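Local coordinates for aminopeptidase-like protein (Chaetomium thermophilum, PDB 5JM6) that probably acts as a zinc-dependent aminopeptidase of the M18 family, assembles into dodecamers and is linked to the Cvt pathway of selective autophagy, at residues Q56-F61 / D307-W312; I127-G132 / S385-S390; H133-T138 / A159-A164; D391-A396 / G478-S483; L412-A417 / V446-M451. One frame throughout, in Å; residues are numbered along the deposited sequence.

Interaction 1. Residues Q56-F61 / D307-W312; sequences QPYLDF and DKLCSW
One face of the Trp-312 indole receives both Tyr-58 and Phe-61, one over each ring of the bicycle. Phe-61 makes an offset stack on the five-membered ring, with centroids 4.2 Å apart and planes inclined by 23°. Trp-312 CD1 lies over the centre of the phenyl face, its nearest approach being 3.4 Å to Phe-61 CD2. Tyr-58 meets the six-membered ring differently, in an offset edge-to-face pair with planes at 60°. Its ring edge leads, Tyr-58 CD1 coming within 3.5 Å of Trp-312 CE3, while Tyr-58 CB makes a CH-pi contact 4.0 Å from the centroid of the same six-membered ring. In all three aromatic residues CG is anti to the backbone N, which directs the rings from the two helices toward one another. Pro-57 CB adds an apolar touch at Trp-312 CZ2, 4.0 Å away, and Tyr-58 CZ rests 3.7 Å from Leu-309 CD1. An alanine at Trp-312 would remove the indole and with it both aromatic pairs, and would probably loosen the seating of helix 55-64. Trp-312 NE1 hydrogen-bonds to Tyr-74 OH. The axes of the 56-61 and 307-312 segments pass 11.4 Å apart at 128°, and around this aromatic cluster lie helix 68-81, against Phe-61, and Pro-496 of helix 495-514, against Tyr-58, Leu-309 and Trp-312.

Interaction 2. Residues I127-G132 / S385-S390; sequences IAMIAG and SFLVSS
Two neighbouring parallel strands, 127-133 and 386-394, pair here in the interior of the mixed sheet at the heart of this alpha/beta zinc peptidase fold. Their segment axes run 4.7 Å apart at 18°, and four parallel bridges join Ala-128 to Phe-386, Met-129 to Leu-387, Ile-130 to Val-388 and Ala-131 to Ser-389. The backbone ladder alternates as parallel strands require: Met-129 takes Phe-386 O through its N and offers its own O to Val-388 N at 2.8 Å, and Ala-131 repeats the pattern with Val-388 O and Ser-390 N. Ala-128, Ile-130, Phe-386 and Val-388 face helix 495-514. On the opposite face, Met-129 and Leu-387 cross at about a right angle, with Met-129 CG 3.6 Å from Leu-387 CD1. The methionine CG lies between the backbone N and carbonyl carbon (chi1 46°), and a bend at chi3 carries CE to 3.9 Å from Ser-385 CB; Leu-354 and Ile-358 of helix 353-368 pack on the same side chain. An alanine at Met-129 would lose the CG, SD and CE contacts and would probably weaken the packing of strand 127-133 against Leu-387 and helix 353-368. Leu-387 CD1 also reaches Ala-131 CB at 4.0 Å. At the start of the pair a side chain extends the ladder: Ile-127 N donates to Ser-385 OG at 2.7 Å, with 160° at the hydrogen.

Interaction 3. Residues H133-T138 / A159-A164; sequences HIDALT and AQYAGA. With ZN (zinc ion), chain H.
This contact belongs to the two-zinc centre of the M18 peptidase and lies where strand 127-133 leaves the central sheet and leads toward the antiparallel sheet that contains strand 153-160. His-133 binds one zinc through NE2 at 2.1 Å, and Asp-306 and Asp-391 complete the protein ligands of that ion. The other imidazole nitrogen is held by the second shell: His-133 ND1 donates to Asp-135 OD1 at 2.8 Å, with the acceptor tilted out of the ring plane, and more weakly to Asp-135 O. Such a His-carboxylate bond fixes the rotation of the imidazole and would be expected to strengthen its electron donation to the metal. The carboxylate is itself positioned by others. Asp-135 OD1 also accepts from Glu-339 N, while Tyr-161 OH donates to Asp-135 OD2 at 2.4 Å, a value whose shortness means little at this resolution. The phenol and the carboxylate cross at about a right angle, their planes 79° apart, and Ala-136 O lies at the ring edge, 3.4 Å from Tyr-161 CE1. Leu-137 packs its CB 3.6 Å from Ala-164 CB, and its side chain also borders Glu-340 and His-485, ligands of the second zinc. Thr-138 CG2 is 3.8 Å from Tyr-161 CD1, obliquely placed to the ring. The two segments are tied by Tyr-161 N, which donates to Thr-138 O at 3.0 Å and 153°.

Interaction 4. Residues D391-A396 / G478-S483; sequences DVTHAA and GIPQLS. With ZN (zinc ion), chain H.
Asp-391 and Val-392 point in different directions, one serving the metal and the other the 478-483 segment. With its CG anti to the backbone N, Asp-391 turns from the 478-483 segment and binds zinc with both oxygens, OD1 at 2.0 Å and OD2 at 2.1 Å; its own neighbour, Val-392 N, donates to OD1 from above the carboxylate plane. His-133 and Asp-306 share this ion. Val-392 and Gln-481 cross obliquely, the glutamine extended beyond CG so that OE1 ends beside the isopropyl group of Val-392. Thr-393 and Pro-480 project to the same face of the short parallel ladder. Beyond them Ala-395 CB fits between Pro-480 CB, at 3.9 Å, and Leu-482 CD2, at 4.0 Å. Thr-393 N donates a hydrogen bond to Ile-479 O at 3.2 Å, nearly straight at 172°, and Ala-395 N another to Gln-481 O at 2.8 Å, though both donors stand above the carbonyl plane; the intervening Gln-481 N to Thr-393 O bond is weak. Gly-478 must lack a side chain, since a CB would run into Asp-391 O and Thr-393 CG2. His-394 is directed away and meets Phe-211 and His-210 of a second subunit. Helix 305-320 packs Cys-310 on Val-392 and Ile-479, strand 489-492 touches Gln-481 and Leu-482, and helix 495-514 places Asp-495 against Ile-479 and Pro-480.

Interaction 5. Residues L412-A417 / V446-M451; sequences LNVGVA and VNQRHM
Gln-448 makes the central contact, gripping the 412-417 loop through both its backbone and its side chain. Its backbone N donates to Val-416 O at 2.8 Å, 167° at the hydrogen and in the carbonyl plane. Its NE2 donates to Gly-415 O at 2.9 Å and 154°; the oxygen lies near the plane of the amide, but the nitrogen stands above the carbonyl plane of Gly-415. Val-414 crosses the glutamine at about a right angle, with Val-414 CG1 3.5 Å from Gln-448 CD, covering the apolar shaft and the amide carbon. A second apolar touch joins Val-414 CG1 to Val-446 CG2 at 3.6 Å. Ala-417 pairs with Gln-448 in a single parallel bridge, and its CB packs 4.0 Å from His-450 CB. Gly-415 lacks the CB that would otherwise run into Val-446 O. A water accepts weakly from Val-446 N and donates to Val-414 O at 3.1 Å. Further out, Arg-411 N donates to Gln-448 OE1, Asp-437 holds Asn-447 ND2 and forms a salt bridge with Arg-449, and Leu-412 O accepts from Asn-233 of a second subunit. Strand 448-450 forms one edge of the central sheet within this chain. With NE2 given to Gly-415 and OE1 taken up by Arg-411, the amide orientation is set by opposite demands at its two ends, so the side chain acts as an extra rung where the strand pairing begins.

Interactions 3 and 4 share one zinc, and interactions 1 and 2 lie next to it. Interaction 2 carries the strands that deliver His-133 to interaction 3 and Asp-391 to interaction 4; as joint ligands of the ion, His-133 NE2 and Asp-391 OD1 lie 3.2 Å apart. Interaction 1 adjoins both through helix 305-320: Asp-307 OD2 accepts from His-133 N at 3.1 Å, and the Asp-307 side chain packs on Asp-391. Interaction 5 stands further off, its His-450 side chain about 11 Å from a zinc ion, yet its centre is 9 Å from that of interaction 4. Ala-417 N and Gly-478 O, 2.7 Å apart, join these two in the same sheet, and both touch a second subunit.

Interaction 1. Residues Q56-F61 / D307-W312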
# COMPACT_ATOMS: atom_id res chain seq x y z
N GLN A 56 24.84 -33.52 -37.85
CA GLN A 56 23.76 -34.51 -37.95
C GLN A 56 23.89 -35.67 -36.94
O GLN A 56 22.87 -36.12 -36.42
CB GLN A 56 23.65 -35.07 -39.37
CG GLN A 56 22.41 -35.95 -39.57
CD GLN A 56 21.17 -35.16 -39.96
OE1 GLN A 56 21.26 -34.00 -40.39
NE2 GLN A 56 20.00 -35.77 -39.81
N PRO A 57 25.12 -36.17 -36.68
CA PRO A 57 25.18 -37.17 -35.61
C PRO A 57 24.66 -36.66 -34.26
O PRO A 57 24.00 -37.42 -33.55
CB PRO A 57 26.67 -37.51 -35.53
CG PRO A 57 27.16 -37.31 -36.92
CD PRO A 57 26.39 -36.12 -37.44
N TYR A 58 24.93 -35.40 -33.93
CA TYR A 58 24.38 -34.82 -32.70
C TYR A 58 22.86 -34.72 -32.78
O TYR A 58 22.17 -35.02 -31.81
CB TYR A 58 24.98 -33.44 -32.43
CG TYR A 58 24.39 -32.77 -31.20
CD1 TYR A 58 24.71 -33.20 -29.93
CD2 TYR A 58 23.50 -31.70 -31.33
CE1 TYR A 58 24.17 -32.60 -28.80
CE2 TYR A 58 22.96 -31.09 -30.21
CZ TYR A 58 23.30 -31.54 -28.95
OH TYR A 58 22.76 -30.94 -27.84
N LEU A 59 22.36 -34.29 -33.93
CA LEU A 59 20.92 -34.19 -34.15
C LEU A 59 20.24 -35.52 -33.89
O LEU A 59 19.29 -35.60 -33.10
CB LEU A 59 20.62 -33.72 -35.57
CG LEU A 59 20.83 -32.23 -35.85
CD1 LEU A 59 20.51 -31.90 -37.30
CD2 LEU A 59 19.98 -31.40 -34.90
N ASP A 60 20.73 -36.58 -34.53
CA ASP A 60 20.16 -37.91 -34.37
C ASP A 60 20.26 -38.40 -32.93
O ASP A 60 19.36 -39.07 -32.43
CB ASP A 60 20.84 -38.91 -35.29
CG ASP A 60 20.58 -38.62 -36.75
OD1 ASP A 60 19.53 -38.02 -37.06
OD2 ASP A 60 21.42 -39.00 -37.60
N PHE A 61 21.36 -38.06 -32.26
CA PHE A 61 21.51 -38.43 -30.86
C PHE A 61 20.39 -37.82 -30.03
O PHE A 61 19.67 -38.53 -29.33
CB PHE A 61 22.89 -38.00 -30.34
CG PHE A 61 23.00 -38.00 -28.84
CD1 PHE A 61 22.98 -39.18 -28.12
CD2 PHE A 61 23.14 -36.80 -28.15
CE1 PHE A 61 23.08 -39.17 -26.74
CE2 PHE A 61 23.25 -36.79 -26.78
CZ PHE A 61 23.22 -37.97 -26.07
N ASP A 307 23.36 -29.83 -20.70
CA ASP A 307 24.45 -30.81 -20.74
C ASP A 307 24.40 -32.11 -21.54
O ASP A 307 25.43 -32.77 -21.62
CB ASP A 307 24.89 -31.16 -19.35
CG ASP A 307 26.29 -30.65 -19.08
OD1 ASP A 307 26.78 -29.89 -19.94
OD2 ASP A 307 26.90 -31.01 -18.07
N LYS A 308 23.29 -32.50 -22.16
CA LYS A 308 23.43 -33.58 -23.14
C LYS A 308 24.42 -33.11 -24.22
O LYS A 308 25.14 -33.92 -24.80
CB LYS A 308 22.09 -33.99 -23.74
CG LYS A 308 21.34 -35.04 -22.92
CD LYS A 308 19.92 -35.22 -23.44
CE LYS A 308 19.27 -36.49 -22.91
NZ LYS A 308 18.63 -36.32 -21.58
N LEU A 309 24.47 -31.80 -24.45
CA LEU A 309 25.40 -31.21 -25.42
C LEU A 309 26.87 -31.34 -25.01
O LEU A 309 27.68 -31.86 -25.78
CB LEU A 309 25.05 -29.74 -25.66
CG LEU A 309 25.99 -28.91 -26.54
CD1 LEU A 309 26.29 -29.60 -27.86
CD2 LEU A 309 25.38 -27.54 -26.80
N CYS A 310 27.24 -30.85 -23.82
CA CYS A 310 28.63 -30.94 -23.39
C CYS A 310 29.03 -32.39 -23.14
O CYS A 310 30.17 -32.79 -23.41
CB CYS A 310 28.88 -30.12 -22.13
SG CYS A 310 28.92 -28.33 -22.38
N SER A 311 28.10 -33.19 -22.63
CA SER A 311 28.37 -34.60 -22.38
C SER A 311 28.63 -35.35 -23.68
O SER A 311 29.59 -36.11 -23.78
CB SER A 311 27.20 -35.25 -21.63
OG SER A 311 27.13 -34.78 -20.30
N TRP A 312 27.78 -35.14 -24.68
CA TRP A 312 27.93 -35.85 -25.94
C TRP A 312 29.24 -35.50 -26.62
O TRP A 312 29.92 -36.37 -27.17
CB TRP A 312 26.76 -35.56 -26.88
CG TRP A 312 26.80 -36.36 -28.13
CD1 TRP A 312 26.39 -37.65 -28.29
CD2 TRP A 312 27.27 -35.93 -29.41
NE1 TRP A 312 26.58 -38.06 -29.59
CE2 TRP A 312 27.12 -37.02 -30.30
CE3 TRP A 312 27.81 -34.74 -29.90
CZ2 TRP A 312 27.49 -36.94 -31.64
CZ3 TRP A 312 28.18 -34.66 -31.23
CH2 TRP A 312 28.01 -35.76 -32.08

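Interaction 2. Residues I127-G132 / S385-S390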
# COMPACT_ATOMS: atom_id res chain seq x y z
N ILE A 127 45.77 -38.26 -14.72
CA ILE A 127 44.56 -38.52 -15.47
C ILE A 127 44.06 -37.23 -16.11
O ILE A 127 44.00 -36.19 -15.45
CB ILE A 127 43.46 -39.10 -14.56
CG1 ILE A 127 44.03 -40.25 -13.73
CG2 ILE A 127 42.27 -39.57 -15.39
CD1 ILE A 127 43.35 -40.43 -12.40
N ALA A 128 43.73 -37.30 -17.39
CA ALA A 128 43.06 -36.19 -18.04
C ALA A 128 41.58 -36.53 -18.12
O ALA A 128 41.18 -37.42 -18.88
CB ALA A 128 43.64 -35.93 -19.43
N MET A 129 40.76 -35.84 -17.33
CA MET A 129 39.37 -36.24 -17.16
C MET A 129 38.37 -35.12 -17.45
O MET A 129 38.62 -33.95 -17.16
CB MET A 129 39.15 -36.79 -15.75
CG MET A 129 39.75 -35.95 -14.62
SD MET A 129 39.46 -36.67 -13.00
CE MET A 129 41.13 -36.87 -12.38
N ILE A 130 37.24 -35.51 -18.03
CA ILE A 130 36.12 -34.61 -18.28
C ILE A 130 34.88 -35.13 -17.58
O ILE A 130 34.56 -36.32 -17.66
CB ILE A 130 35.83 -34.48 -19.79
CG1 ILE A 130 37.09 -34.12 -20.57
CG2 ILE A 130 34.73 -33.45 -20.03
CD1 ILE A 130 36.93 -34.21 -22.07
N ALA A 131 34.18 -34.24 -16.88
CA ALA A 131 32.95 -34.60 -16.20
C ALA A 131 31.78 -33.76 -16.72
O ALA A 131 31.94 -32.58 -17.02
CB ALA A 131 33.10 -34.43 -14.70
N GLY A 132 30.61 -34.39 -16.83
CA GLY A 132 29.41 -33.71 -17.26
C GLY A 132 28.19 -34.44 -16.72
O GLY A 132 28.33 -35.50 -16.10
N SER A 385 47.07 -34.71 -12.45
CA SER A 385 45.83 -34.74 -13.21
C SER A 385 45.25 -33.35 -13.48
O SER A 385 45.75 -32.35 -12.97
CB SER A 385 44.80 -35.59 -12.48
OG SER A 385 45.23 -36.94 -12.38
N PHE A 386 44.20 -33.33 -14.29
CA PHE A 386 43.43 -32.12 -14.53
C PHE A 386 41.99 -32.52 -14.86
O PHE A 386 41.77 -33.46 -15.63
CB PHE A 386 44.04 -31.30 -15.66
CG PHE A 386 43.47 -29.92 -15.79
CD1 PHE A 386 42.29 -29.70 -16.49
CD2 PHE A 386 44.11 -28.83 -15.21
CE1 PHE A 386 41.77 -28.43 -16.61
CE2 PHE A 386 43.59 -27.56 -15.33
CZ PHE A 386 42.41 -27.36 -16.03
N LEU A 387 41.03 -31.79 -14.31
CA LEU A 387 39.62 -32.11 -14.51
C LEU A 387 38.89 -30.97 -15.21
O LEU A 387 38.78 -29.87 -14.67
CB LEU A 387 38.93 -32.41 -13.18
CG LEU A 387 37.40 -32.48 -13.31
CD1 LEU A 387 36.96 -33.83 -13.88
CD2 LEU A 387 36.69 -32.17 -11.99
N VAL A 388 38.39 -31.23 -16.41
CA VAL A 388 37.52 -30.27 -17.06
C VAL A 388 36.08 -30.64 -16.74
O VAL A 388 35.56 -31.64 -17.23
CB VAL A 388 37.75 -30.23 -18.59
CG1 VAL A 388 36.72 -29.34 -19.25
CG2 VAL A 388 39.16 -29.76 -18.90
N SER A 389 35.45 -29.81 -15.91
CA SER A 389 34.05 -30.00 -15.54
C SER A 389 33.20 -29.18 -16.48
O SER A 389 33.23 -27.95 -16.45
CB SER A 389 33.82 -29.59 -14.09
OG SER A 389 32.44 -29.49 -13.79
N SER A 390 32.43 -29.85 -17.33
CA SER A 390 31.78 -29.14 -18.43
C SER A 390 30.26 -29.14 -18.34
O SER A 390 29.61 -30.18 -18.48
CB SER A 390 32.23 -29.73 -19.77
OG SER A 390 31.72 -31.04 -19.97

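Interaction 3. Residues H133-T138 / A159-A164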
# COMPACT_ATOMS: atom_id res chain seq x y z
N HIS A 133 27.00 -33.88 -16.93
CA HIS A 133 25.78 -34.55 -16.50
C HIS A 133 24.85 -34.81 -17.68
O HIS A 133 24.76 -34.01 -18.60
CB HIS A 133 25.06 -33.74 -15.41
CG HIS A 133 24.46 -32.45 -15.89
ND1 HIS A 133 23.14 -32.35 -16.27
CD2 HIS A 133 24.98 -31.21 -15.99
CE1 HIS A 133 22.88 -31.10 -16.62
NE2 HIS A 133 23.98 -30.39 -16.46
N ILE A 134 24.26 -36.00 -17.71
CA ILE A 134 23.31 -36.34 -18.76
C ILE A 134 21.82 -36.33 -18.37
O ILE A 134 20.98 -36.75 -19.16
CB ILE A 134 23.66 -37.70 -19.39
CG1 ILE A 134 23.88 -38.75 -18.31
CG2 ILE A 134 24.91 -37.57 -20.23
CD1 ILE A 134 24.05 -40.14 -18.88
N ASP A 135 21.50 -35.93 -17.15
CA ASP A 135 20.10 -35.70 -16.81
C ASP A 135 19.67 -34.35 -17.37
O ASP A 135 20.49 -33.47 -17.59
CB ASP A 135 19.88 -35.73 -15.29
CG ASP A 135 20.43 -34.50 -14.61
OD1 ASP A 135 21.62 -34.18 -14.83
OD2 ASP A 135 19.68 -33.85 -13.85
N ALA A 136 18.37 -34.19 -17.58
CA ALA A 136 17.81 -32.95 -18.10
C ALA A 136 16.50 -32.66 -17.39
O ALA A 136 15.89 -33.56 -16.86
CB ALA A 136 17.59 -33.06 -19.59
N LEU A 137 16.06 -31.41 -17.39
CA LEU A 137 14.81 -31.09 -16.74
C LEU A 137 13.74 -31.90 -17.45
O LEU A 137 13.68 -31.90 -18.67
CB LEU A 137 14.50 -29.60 -16.85
CG LEU A 137 15.13 -28.70 -15.80
CD1 LEU A 137 16.64 -28.70 -15.95
CD2 LEU A 137 14.59 -27.29 -15.95
N THR A 138 12.90 -32.57 -16.69
CA THR A 138 11.87 -33.44 -17.25
C THR A 138 10.76 -33.68 -16.23
O THR A 138 10.91 -33.34 -15.06
CB THR A 138 12.47 -34.78 -17.71
OG1 THR A 138 11.54 -35.47 -18.55
CG2 THR A 138 12.85 -35.65 -16.52
N ALA A 159 5.13 -35.35 -11.86
CA ALA A 159 5.81 -34.49 -10.91
C ALA A 159 7.02 -33.87 -11.59
O ALA A 159 7.81 -34.58 -12.21
CB ALA A 159 6.24 -35.28 -9.69
N GLN A 160 7.16 -32.55 -11.50
CA GLN A 160 8.32 -31.92 -12.11
C GLN A 160 9.56 -32.42 -11.38
O GLN A 160 9.69 -32.29 -10.16
CB GLN A 160 8.22 -30.38 -12.11
CG GLN A 160 8.48 -29.66 -10.78
CD GLN A 160 7.30 -29.69 -9.83
OE1 GLN A 160 6.23 -30.18 -10.17
NE2 GLN A 160 7.50 -29.16 -8.63
N TYR A 161 10.47 -33.02 -12.14
CA TYR A 161 11.69 -33.56 -11.58
C TYR A 161 12.63 -32.45 -11.16
O TYR A 161 13.05 -32.35 -10.01
CB TYR A 161 12.38 -34.49 -12.59
CG TYR A 161 13.89 -34.53 -12.51
CD1 TYR A 161 14.68 -34.07 -13.57
CD2 TYR A 161 14.54 -35.05 -11.40
CE1 TYR A 161 16.06 -34.11 -13.50
CE2 TYR A 161 15.91 -35.10 -11.33
CZ TYR A 161 16.67 -34.63 -12.38
OH TYR A 161 18.05 -34.68 -12.30
N ALA A 162 12.94 -31.58 -12.11
CA ALA A 162 14.03 -30.65 -11.92
C ALA A 162 13.62 -29.33 -11.30
O ALA A 162 14.46 -28.61 -10.75
CB ALA A 162 14.69 -30.41 -13.24
N GLY A 163 12.32 -29.05 -11.31
CA GLY A 163 11.85 -27.68 -11.38
C GLY A 163 11.54 -27.39 -12.84
O GLY A 163 11.57 -26.25 -13.29
N ALA A 164 11.25 -28.46 -13.58
CA ALA A 164 11.11 -28.41 -15.03
C ALA A 164 9.87 -27.70 -15.57
O ALA A 164 9.98 -26.98 -16.57
CB ALA A 164 11.14 -29.82 -15.59
ZN ZN H . 23.94 -28.26 -16.62

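Interaction 4. Residues D391-A396 / G478-S483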
# COMPACT_ATOMS: atom_id res chain seq x y z
N ASP A 391 29.71 -27.95 -18.10
CA ASP A 391 28.27 -27.70 -18.19
C ASP A 391 28.06 -26.59 -19.20
O ASP A 391 28.96 -25.78 -19.43
CB ASP A 391 27.68 -27.32 -16.83
CG ASP A 391 26.19 -27.60 -16.74
OD1 ASP A 391 25.60 -27.98 -17.77
OD2 ASP A 391 25.60 -27.43 -15.65
N VAL A 392 26.87 -26.52 -19.80
CA VAL A 392 26.58 -25.49 -20.78
C VAL A 392 26.63 -24.09 -20.15
O VAL A 392 26.45 -23.94 -18.94
CB VAL A 392 25.21 -25.72 -21.44
CG1 VAL A 392 25.32 -26.79 -22.52
CG2 VAL A 392 24.18 -26.12 -20.40
N THR A 393 26.88 -23.08 -20.98
CA THR A 393 26.98 -21.69 -20.54
C THR A 393 26.04 -20.81 -21.35
O THR A 393 25.53 -21.22 -22.39
CB THR A 393 28.41 -21.15 -20.67
OG1 THR A 393 28.90 -21.38 -21.99
CG2 THR A 393 29.34 -21.81 -19.66
N HIS A 394 25.81 -19.59 -20.87
CA HIS A 394 24.85 -18.70 -21.51
C HIS A 394 25.50 -17.91 -22.65
O HIS A 394 26.44 -17.14 -22.43
CB HIS A 394 24.25 -17.74 -20.48
CG HIS A 394 23.65 -18.43 -19.30
ND1 HIS A 394 22.55 -19.26 -19.40
CD2 HIS A 394 23.99 -18.42 -17.99
CE1 HIS A 394 22.25 -19.73 -18.20
NE2 HIS A 394 23.11 -19.24 -17.33
N ALA A 395 24.99 -18.11 -23.86
CA ALA A 395 25.40 -17.31 -25.00
C ALA A 395 24.85 -15.90 -24.84
O ALA A 395 23.92 -15.67 -24.07
CB ALA A 395 24.91 -17.93 -26.30
N ALA A 396 25.45 -14.94 -25.55
CA ALA A 396 24.94 -13.58 -25.54
C ALA A 396 23.48 -13.57 -25.97
O ALA A 396 23.14 -14.12 -27.02
CB ALA A 396 25.78 -12.69 -26.46
N GLY A 478 32.35 -24.56 -20.82
CA GLY A 478 31.04 -24.78 -21.40
C GLY A 478 30.85 -24.32 -22.83
O GLY A 478 31.47 -23.37 -23.30
N ILE A 479 29.94 -25.01 -23.50
CA ILE A 479 29.53 -24.65 -24.85
C ILE A 479 28.36 -23.69 -24.71
O ILE A 479 27.42 -23.97 -23.97
CB ILE A 479 29.14 -25.90 -25.66
CG1 ILE A 479 30.30 -26.91 -25.67
CG2 ILE A 479 28.75 -25.52 -27.08
CD1 ILE A 479 30.01 -28.18 -26.42
N PRO A 480 28.43 -22.54 -25.39
CA PRO A 480 27.41 -21.50 -25.20
C PRO A 480 26.04 -21.92 -25.72
O PRO A 480 25.94 -22.68 -26.68
CB PRO A 480 27.96 -20.32 -26.01
CG PRO A 480 28.84 -20.95 -27.03
CD PRO A 480 29.46 -22.13 -26.36
N GLN A 481 25.00 -21.43 -25.05
CA GLN A 481 23.63 -21.80 -25.37
C GLN A 481 22.65 -20.70 -24.99
O GLN A 481 22.87 -19.95 -24.03
CB GLN A 481 23.28 -23.10 -24.64
CG GLN A 481 21.82 -23.24 -24.26
CD GLN A 481 21.56 -24.42 -23.36
OE1 GLN A 481 22.50 -25.08 -22.91
NE2 GLN A 481 20.30 -24.70 -23.09
N LEU A 482 21.57 -20.60 -25.75
CA LEU A 482 20.46 -19.71 -25.42
C LEU A 482 19.29 -20.51 -24.86
O LEU A 482 19.13 -21.69 -25.17
CB LEU A 482 20.01 -18.92 -26.65
CG LEU A 482 20.85 -17.69 -26.96
CD1 LEU A 482 20.18 -16.82 -28.01
CD2 LEU A 482 21.09 -16.90 -25.68
N SER A 483 18.51 -19.86 -24.00
CA SER A 483 17.28 -20.44 -23.45
C SER A 483 17.54 -21.73 -22.67
O SER A 483 16.85 -22.73 -22.85
CB SER A 483 16.26 -20.70 -24.56
OG SER A 483 15.98 -19.51 -25.28
ZN ZN H . 23.94 -28.26 -16.62

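Interaction 5. Residues L412-A417 / V446-M451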
# COMPACT_ATOMS: atom_id res chain seq x y z
N LEU A 412 27.79 -17.76 -30.66
CA LEU A 412 27.52 -19.08 -31.21
C LEU A 412 28.47 -19.34 -32.37
O LEU A 412 28.88 -18.41 -33.06
CB LEU A 412 26.07 -19.20 -31.67
CG LEU A 412 24.98 -19.12 -30.60
CD1 LEU A 412 23.63 -19.39 -31.23
CD2 LEU A 412 25.26 -20.09 -29.47
N ASN A 413 28.83 -20.61 -32.54
CA ASN A 413 29.70 -21.06 -33.63
C ASN A 413 31.08 -20.40 -33.59
O ASN A 413 31.60 -19.95 -34.61
CB ASN A 413 29.04 -20.81 -34.98
CG ASN A 413 27.87 -21.75 -35.24
OD1 ASN A 413 27.76 -22.79 -34.60
ND2 ASN A 413 27.01 -21.39 -36.18
N VAL A 414 31.66 -20.36 -32.40
CA VAL A 414 32.99 -19.79 -32.20
C VAL A 414 33.86 -20.81 -31.49
O VAL A 414 34.91 -21.21 -31.99
CB VAL A 414 32.92 -18.47 -31.40
CG1 VAL A 414 34.30 -18.09 -30.89
CG2 VAL A 414 32.35 -17.37 -32.26
N GLY A 415 33.43 -21.21 -30.30
CA GLY A 415 34.17 -22.19 -29.54
C GLY A 415 33.69 -22.24 -28.11
O GLY A 415 32.71 -21.58 -27.74
N VAL A 416 34.39 -23.02 -27.31
CA VAL A 416 33.99 -23.24 -25.94
C VAL A 416 34.32 -22.04 -25.05
O VAL A 416 35.31 -21.34 -25.27
CB VAL A 416 34.66 -24.50 -25.40
CG1 VAL A 416 34.01 -24.90 -24.13
CG2 VAL A 416 34.50 -25.63 -26.40
N ALA A 417 33.47 -21.80 -24.05
CA ALA A 417 33.67 -20.70 -23.12
C ALA A 417 34.28 -21.20 -21.81
O ALA A 417 33.83 -22.20 -21.25
CB ALA A 417 32.36 -19.99 -22.85
N VAL A 446 39.69 -21.50 -30.39
CA VAL A 446 39.63 -20.18 -29.79
C VAL A 446 38.72 -20.34 -28.57
O VAL A 446 37.58 -20.81 -28.69
CB VAL A 446 39.03 -19.14 -30.75
CG1 VAL A 446 39.92 -18.98 -31.97
CG2 VAL A 446 37.62 -19.55 -31.16
N ASN A 447 39.20 -19.95 -27.39
CA ASN A 447 38.41 -20.06 -26.17
C ASN A 447 37.73 -18.75 -25.84
O ASN A 447 38.36 -17.69 -25.88
CB ASN A 447 39.28 -20.49 -24.99
CG ASN A 447 39.84 -21.89 -25.14
OD1 ASN A 447 39.41 -22.65 -26.01
ND2 ASN A 447 40.79 -22.24 -24.28
N GLN A 448 36.45 -18.81 -25.51
CA GLN A 448 35.72 -17.62 -25.10
C GLN A 448 35.73 -17.51 -23.58
O GLN A 448 36.28 -18.36 -22.88
CB GLN A 448 34.30 -17.65 -25.64
CG GLN A 448 34.24 -17.92 -27.13
CD GLN A 448 32.86 -17.70 -27.72
OE1 GLN A 448 32.37 -16.58 -27.77
NE2 GLN A 448 32.24 -18.78 -28.18
N ARG A 449 35.13 -16.44 -23.06
CA ARG A 449 34.97 -16.28 -21.62
C ARG A 449 33.50 -16.08 -21.30
O ARG A 449 32.78 -15.41 -22.04
CB ARG A 449 35.79 -15.10 -21.10
CG ARG A 449 37.27 -15.12 -21.47
CD ARG A 449 37.96 -16.37 -20.96
NE ARG A 449 39.41 -16.23 -20.85
CZ ARG A 449 40.29 -16.81 -21.66
NH1 ARG A 449 39.87 -17.58 -22.65
NH2 ARG A 449 41.59 -16.62 -21.48
N HIS A 450 33.05 -16.69 -20.21
CA HIS A 450 31.68 -16.51 -19.74
C HIS A 450 31.68 -16.09 -18.28
O HIS A 450 32.43 -16.64 -17.47
CB HIS A 450 30.86 -17.79 -19.92
CG HIS A 450 29.58 -17.78 -19.13
ND1 HIS A 450 29.31 -18.71 -18.15
CD2 HIS A 450 28.51 -16.95 -19.18
CE1 HIS A 450 28.12 -18.46 -17.63
NE2 HIS A 450 27.62 -17.39 -18.23
N MET A 451 30.86 -15.10 -17.96
CA MET A 451 30.73 -14.63 -16.58
C MET A 451 29.38 -13.95 -16.37
O MET A 451 28.89 -13.27 -17.27
CB MET A 451 31.89 -13.69 -16.27
CG MET A 451 32.05 -13.35 -14.82
SD MET A 451 33.47 -12.27 -14.60
CE MET A 451 33.73 -12.48 -12.84
O HOH W 1 37.24 -23.21 -31.85